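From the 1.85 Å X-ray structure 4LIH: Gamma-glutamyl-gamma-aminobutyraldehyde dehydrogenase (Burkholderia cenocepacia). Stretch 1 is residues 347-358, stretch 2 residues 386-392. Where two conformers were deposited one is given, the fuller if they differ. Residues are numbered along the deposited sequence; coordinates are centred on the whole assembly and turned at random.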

ATOM      1  N   SER A 347       2.675  -2.906 -42.667  1.00 18.85           N
ATOM      2  CA  SER A 347       2.354  -2.175 -41.447  1.00 20.54           C
ATOM      3  C   SER A 347       0.891  -1.787 -41.296  1.00 20.68           C
ATOM      4  O   SER A 347       0.493  -1.431 -40.178  1.00 22.55           O
ATOM      5  N   MET A 348       0.147  -1.776 -42.410  1.00 20.22           N
ATOM      6  CA  MET A 348      -1.311  -1.536 -42.448  1.00 20.64           C
ATOM      7  C   MET A 348      -2.001  -2.707 -43.125  1.00 18.35           C
ATOM      8  O   MET A 348      -1.736  -3.008 -44.307  1.00 18.48           O
ATOM      9  N   GLY A 349      -2.928  -3.324 -42.411  1.00 16.06           N
ATOM     10  CA  GLY A 349      -3.668  -4.475 -42.934  1.00 15.10           C
ATOM     11  C   GLY A 349      -5.052  -4.092 -43.428  1.00 14.03           C
ATOM     12  O   GLY A 349      -5.236  -3.051 -43.992  1.00 14.13           O
ATOM     13  N   ALA A 350      -6.008  -4.964 -43.214  1.00 13.16           N
ATOM     14  CA  ALA A 350      -7.352  -4.852 -43.782  1.00 12.69           C
ATOM     15  C   ALA A 350      -8.282  -4.289 -42.749  1.00 12.35           C
ATOM     16  O   ALA A 350      -8.124  -4.582 -41.557  1.00 11.85           O
ATOM     17  N   ILE A 351      -9.259  -3.513 -43.210  1.00 12.19           N
ATOM     18  CA  ILE A 351     -10.415  -3.111 -42.384  1.00 12.29           C
ATOM     19  C   ILE A 351     -11.332  -4.307 -42.175  1.00 12.44           C
ATOM     20  O   ILE A 351     -11.461  -5.172 -43.049  1.00 13.24           O
ATOM     21  N   VAL A 352     -11.980  -4.393 -41.017  1.00 12.71           N
ATOM     22  CA  VAL A 352     -12.539  -5.683 -40.592  1.00 12.56           C
ATOM     23  C   VAL A 352     -13.625  -6.255 -41.521  1.00 13.04           C
ATOM     24  O   VAL A 352     -13.664  -7.466 -41.740  1.00 13.94           O
ATOM     25  N   ASP A 353     -14.469  -5.388 -42.078  1.00 13.35           N
ATOM     26  CA  ASP A 353     -15.483  -5.777 -43.067  1.00 13.56           C
ATOM     27  C   ASP A 353     -15.967  -4.601 -43.913  1.00 13.49           C
ATOM     28  O   ASP A 353     -15.550  -3.464 -43.725  1.00 13.70           O
ATOM     29  N   GLY A 354     -16.857  -4.876 -44.866  1.00 13.47           N
ATOM     30  CA  GLY A 354     -17.328  -3.825 -45.788  1.00 13.77           C
ATOM     31  C   GLY A 354     -18.085  -2.738 -45.066  1.00 13.71           C
ATOM     32  O   GLY A 354     -17.981  -1.564 -45.418  1.00 14.36           O
ATOM     33  N   ILE A 355     -18.852  -3.096 -44.051  1.00 13.89           N
ATOM     34  CA  ILE A 355     -19.634  -2.081 -43.322  1.00 14.11           C
ATOM     35  C   ILE A 355     -18.698  -1.083 -42.600  1.00 13.52           C
ATOM     36  O   ILE A 355     -18.939   0.146 -42.617  1.00 12.84           O
ATOM     37  N   GLN A 356     -17.623  -1.596 -42.000  0.50 13.18           N
ATOM     38  CA  GLN A 356     -16.630  -0.717 -41.379  0.50 13.02           C
ATOM     39  C   GLN A 356     -15.902   0.131 -42.408  0.50 13.02           C
ATOM     40  O   GLN A 356     -15.697   1.335 -42.202  0.50 12.83           O
ATOM     41  N   LEU A 357     -15.514  -0.498 -43.513  1.00 13.24           N
ATOM     42  CA  LEU A 357     -14.892   0.217 -44.618  1.00 13.51           C
ATOM     43  C   LEU A 357     -15.787   1.371 -45.097  1.00 13.94           C
ATOM     44  O   LEU A 357     -15.305   2.507 -45.258  1.00 14.11           O
ATOM     45  N   GLU A 358     -17.073   1.093 -45.279  0.50 14.34           N
ATOM     46  CA  GLU A 358     -18.030   2.095 -45.773  0.50 14.88           C
ATOM     47  C   GLU A 358     -18.204   3.277 -44.814  0.50 14.96           C
ATOM     48  O   GLU A 358     -18.277   4.442 -45.235  0.50 14.33           O
ATOM     49  N   GLY A 386     -10.885  -8.096 -50.342  1.00 15.61           N
ATOM     50  CA  GLY A 386     -10.740  -7.589 -48.969  1.00 14.78           C
ATOM     51  C   GLY A 386     -10.953  -6.088 -48.859  1.00 14.24           C
ATOM     52  O   GLY A 386     -11.246  -5.408 -49.853  1.00 13.88           O
ATOM     53  N   PHE A 387     -10.777  -5.563 -47.646  1.00 13.32           N
ATOM     54  CA  PHE A 387     -11.220  -4.214 -47.305  1.00 13.05           C
ATOM     55  C   PHE A 387     -10.042  -3.366 -46.862  1.00 12.78           C
ATOM     56  O   PHE A 387      -9.477  -3.621 -45.839  1.00 11.97           O
ATOM     57  N   TYR A 388      -9.682  -2.378 -47.682  1.00 13.00           N
ATOM     58  CA  TYR A 388      -8.422  -1.630 -47.536  1.00 13.01           C
ATOM     59  C   TYR A 388      -8.635  -0.146 -47.870  1.00 13.26           C
ATOM     60  O   TYR A 388      -9.356   0.176 -48.807  1.00 13.28           O
ATOM     61  N   VAL A 389      -8.018   0.728 -47.082  1.00 13.53           N
ATOM     62  CA  VAL A 389      -8.164   2.186 -47.234  1.00 13.68           C
ATOM     63  C   VAL A 389      -6.822   2.782 -46.866  1.00 13.41           C
ATOM     64  O   VAL A 389      -6.145   2.322 -45.931  1.00 13.51           O
ATOM     65  N   GLU A 390      -6.405   3.772 -47.634  1.00 13.71           N
ATOM     66  CA  GLU A 390      -5.136   4.443 -47.395  1.00 13.53           C
ATOM     67  C   GLU A 390      -5.093   5.171 -46.041  1.00 12.84           C
ATOM     68  O   GLU A 390      -6.123   5.645 -45.559  1.00 12.19           O
ATOM     69  N   PRO A 391      -3.885   5.316 -45.456  1.00 12.30           N
ATOM     70  CA  PRO A 391      -3.783   6.223 -44.292  1.00 12.06           C
ATOM     71  C   PRO A 391      -4.051   7.661 -44.721  1.00 11.89           C
ATOM     72  O   PRO A 391      -3.446   8.149 -45.685  1.00 11.91           O
ATOM     73  N   THR A 392      -4.976   8.323 -44.017  1.00 11.33           N
ATOM     74  CA  THR A 392      -5.575   9.568 -44.489  1.00 11.09           C
ATOM     75  C   THR A 392      -5.429  10.666 -43.452  1.00 10.76           C
ATOM     76  O   THR A 392      -5.705  10.441 -42.280  1.00 10.70           O
TER

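The most unusual feature of this contact is the aromatic ring of Phe387, which lies under the start of a helix and is covered on one face by backbone rather than by side chains. Asp353 CA sits 4.1 Å and Gly354 CA 4.0 Å from the centroid of the Phe387 ring, each 28° off the ring normal, which identifies both as CH-pi contacts. Gly354 N also comes within 3.6 Å of Phe387 CE1. An ideal CB on Gly354 would lie 3.5 Å from Phe387 CE1, a tight fit though not a clash, so the ring lies close against this backbone. Phe387 points toward stretch 1 with chi1 m (-51°), and Leu357 CD2 meets the ring near its plane.

Asp353 caps the start of the helix. Its CB points away from stretch 2, and with chi1 p its OD1 accepts from Gln356 N at 3.0 Å and 162°, an N-cap bond.

One direct hydrogen bond joins the stretches: Ile351 N donates to Phe387 O at 2.6 Å, short, with an angle of 145°. Next to it, water 1 bridges the backbones, donating to Gly349 O (2.9 Å) and accepting from Val389 N (3.1 Å).

Apolar side chains fill in around these links. Leu357 (t, p) points toward stretch 2; its CD2 is 3.9 Å from Phe387 CB and its CD1 3.9 Å from Val389 CB. Ile351 (m, m) is directed sideways, yet its CG1 reaches Val389 CG1 at 3.8 Å; Val389 is p. Tyr388 (m) starts away from stretch 1, but its ring returns, placing CE1 3.7 Å from Ala350 CB, while its OH is hydrogen-bonded elsewhere in the structure. Met348 points toward stretch 2 with chi1 t, chi2 between wells at 102° and chi3 p, bringing its CE to 3.5 Å from Pro391 CD.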

ATOM      1  CB  SER A 347       3.171  -0.891 -41.352  1.00 20.38           C
ATOM      2  OG  SER A 347       4.532  -1.195 -41.181  1.00 21.24           O
ATOM      3  CB  MET A 348      -1.645  -0.276 -43.249  1.00 23.11           C
ATOM      4  CG  MET A 348      -3.133  -0.039 -43.465  1.00 26.44           C
ATOM      5  SD  MET A 348      -3.831   1.201 -42.390  1.00 32.23           S
ATOM      6  CE  MET A 348      -3.320   2.677 -43.250  1.00 30.11           C
ATOM      7  CB  ALA A 350      -7.846  -6.222 -44.224  1.00 12.64           C
ATOM      8  CB  ILE A 351     -11.164  -1.943 -43.044  1.00 12.22           C
ATOM      9  CG1 ILE A 351     -10.186  -0.785 -43.278  1.00 12.40           C
ATOM     10  CG2 ILE A 351     -12.369  -1.526 -42.204  1.00 12.08           C
ATOM     11  CD1 ILE A 351      -9.575  -0.216 -41.982  1.00 12.34           C
ATOM     12  CB  VAL A 352     -13.037  -5.640 -39.149  1.00 12.25           C
ATOM     13  CG1 VAL A 352     -14.347  -4.891 -39.056  1.00 11.90           C
ATOM     14  CG2 VAL A 352     -13.184  -7.060 -38.603  1.00 12.38           C
ATOM     15  CB  ASP A 353     -16.661  -6.550 -42.420  1.00 13.42           C
ATOM     16  CG  ASP A 353     -17.434  -5.745 -41.365  1.00 13.60           C
ATOM     17  OD1 ASP A 353     -17.445  -4.501 -41.355  1.00 13.47           O
ATOM     18  OD2 ASP A 353     -18.109  -6.379 -40.539  1.00 13.71           O
ATOM     19  CB  ILE A 355     -20.652  -2.729 -42.354  1.00 15.19           C
ATOM     20  CG1 ILE A 355     -21.801  -3.335 -43.171  1.00 16.30           C
ATOM     21  CG2 ILE A 355     -21.193  -1.729 -41.338  1.00 15.32           C
ATOM     22  CD1 ILE A 355     -22.699  -4.238 -42.341  1.00 16.83           C
ATOM     23  CB  GLN A 356     -15.627  -1.511 -40.540  0.50 12.89           C
ATOM     24  CG  GLN A 356     -16.191  -1.904 -39.193  0.50 12.76           C
ATOM     25  CD  GLN A 356     -16.824  -0.735 -38.472  0.50 12.69           C
ATOM     26  OE1 GLN A 356     -17.920  -0.851 -37.895  0.50 12.56           O
ATOM     27  NE2 GLN A 356     -16.134   0.412 -38.493  0.50 12.45           N
ATOM     28  CB  LEU A 357     -14.569  -0.763 -45.777  1.00 13.40           C
ATOM     29  CG  LEU A 357     -13.865  -0.114 -46.968  1.00 13.34           C
ATOM     30  CD1 LEU A 357     -12.541   0.490 -46.550  1.00 13.40           C
ATOM     31  CD2 LEU A 357     -13.612  -1.132 -48.069  1.00 13.65           C
ATOM     32  CB  GLU A 358     -19.365   1.408 -46.080  0.50 15.29           C
ATOM     33  CG  GLU A 358     -19.223   0.477 -47.268  0.50 15.74           C
ATOM     34  CD  GLU A 358     -20.417  -0.416 -47.545  0.50 16.15           C
ATOM     35  OE1 GLU A 358     -21.123  -0.913 -46.633  0.50 16.30           O
ATOM     36  OE2 GLU A 358     -20.614  -0.645 -48.732  0.50 17.48           O
ATOM     37  CB  PHE A 387     -12.271  -4.327 -46.220  1.00 13.01           C
ATOM     38  CG  PHE A 387     -13.356  -5.303 -46.577  1.00 13.13           C
ATOM     39  CD1 PHE A 387     -14.259  -4.973 -47.557  1.00 13.49           C
ATOM     40  CD2 PHE A 387     -13.408  -6.556 -46.011  1.00 13.20           C
ATOM     41  CE1 PHE A 387     -15.250  -5.862 -47.941  1.00 13.80           C
ATOM     42  CE2 PHE A 387     -14.382  -7.443 -46.369  1.00 13.32           C
ATOM     43  CZ  PHE A 387     -15.295  -7.120 -47.339  1.00 13.64           C
ATOM     44  CB  TYR A 388      -7.356  -2.192 -48.459  1.00 13.22           C
ATOM     45  CG  TYR A 388      -7.001  -3.646 -48.230  1.00 13.11           C
ATOM     46  CD1 TYR A 388      -6.052  -4.026 -47.282  1.00 13.14           C
ATOM     47  CD2 TYR A 388      -7.615  -4.626 -48.949  1.00 13.20           C
ATOM     48  CE1 TYR A 388      -5.734  -5.353 -47.074  1.00 13.05           C
ATOM     49  CE2 TYR A 388      -7.290  -5.967 -48.768  1.00 13.05           C
ATOM     50  CZ  TYR A 388      -6.384  -6.332 -47.816  1.00 12.98           C
ATOM     51  OH  TYR A 388      -6.069  -7.678 -47.660  1.00 12.59           O
ATOM     52  CB  VAL A 389      -9.379   2.740 -46.427  1.00 13.80           C
ATOM     53  CG1 VAL A 389      -9.246   2.469 -44.946  1.00 13.77           C
ATOM     54  CG2 VAL A 389      -9.610   4.220 -46.685  1.00 14.14           C
ATOM     55  CB  GLU A 390      -4.842   5.461 -48.489  1.00 14.34           C
ATOM     56  CG  GLU A 390      -4.637   4.901 -49.878  1.00 14.91           C
ATOM     57  CD  GLU A 390      -4.689   5.969 -50.960  1.00 15.46           C
ATOM     58  OE1 GLU A 390      -5.429   6.968 -50.816  1.00 15.40           O
ATOM     59  OE2 GLU A 390      -3.931   5.818 -51.940  1.00 15.97           O
ATOM     60  CB  PRO A 391      -2.345   6.034 -43.828  1.00 12.15           C
ATOM     61  CG  PRO A 391      -1.611   5.676 -45.081  1.00 12.46           C
ATOM     62  CD  PRO A 391      -2.562   4.858 -45.905  1.00 12.51           C
ATOM     63  CB  THR A 392      -7.055   9.327 -44.785  1.00 11.04           C
ATOM     64  OG1 THR A 392      -7.175   8.331 -45.830  1.00 11.23           O
ATOM     65  CG2 THR A 392      -7.765  10.575 -45.208  1.00 11.12           C
TER
HETATM   66  O   HOH W   1      -6.501  -0.595 -44.771  1.00 12.35           O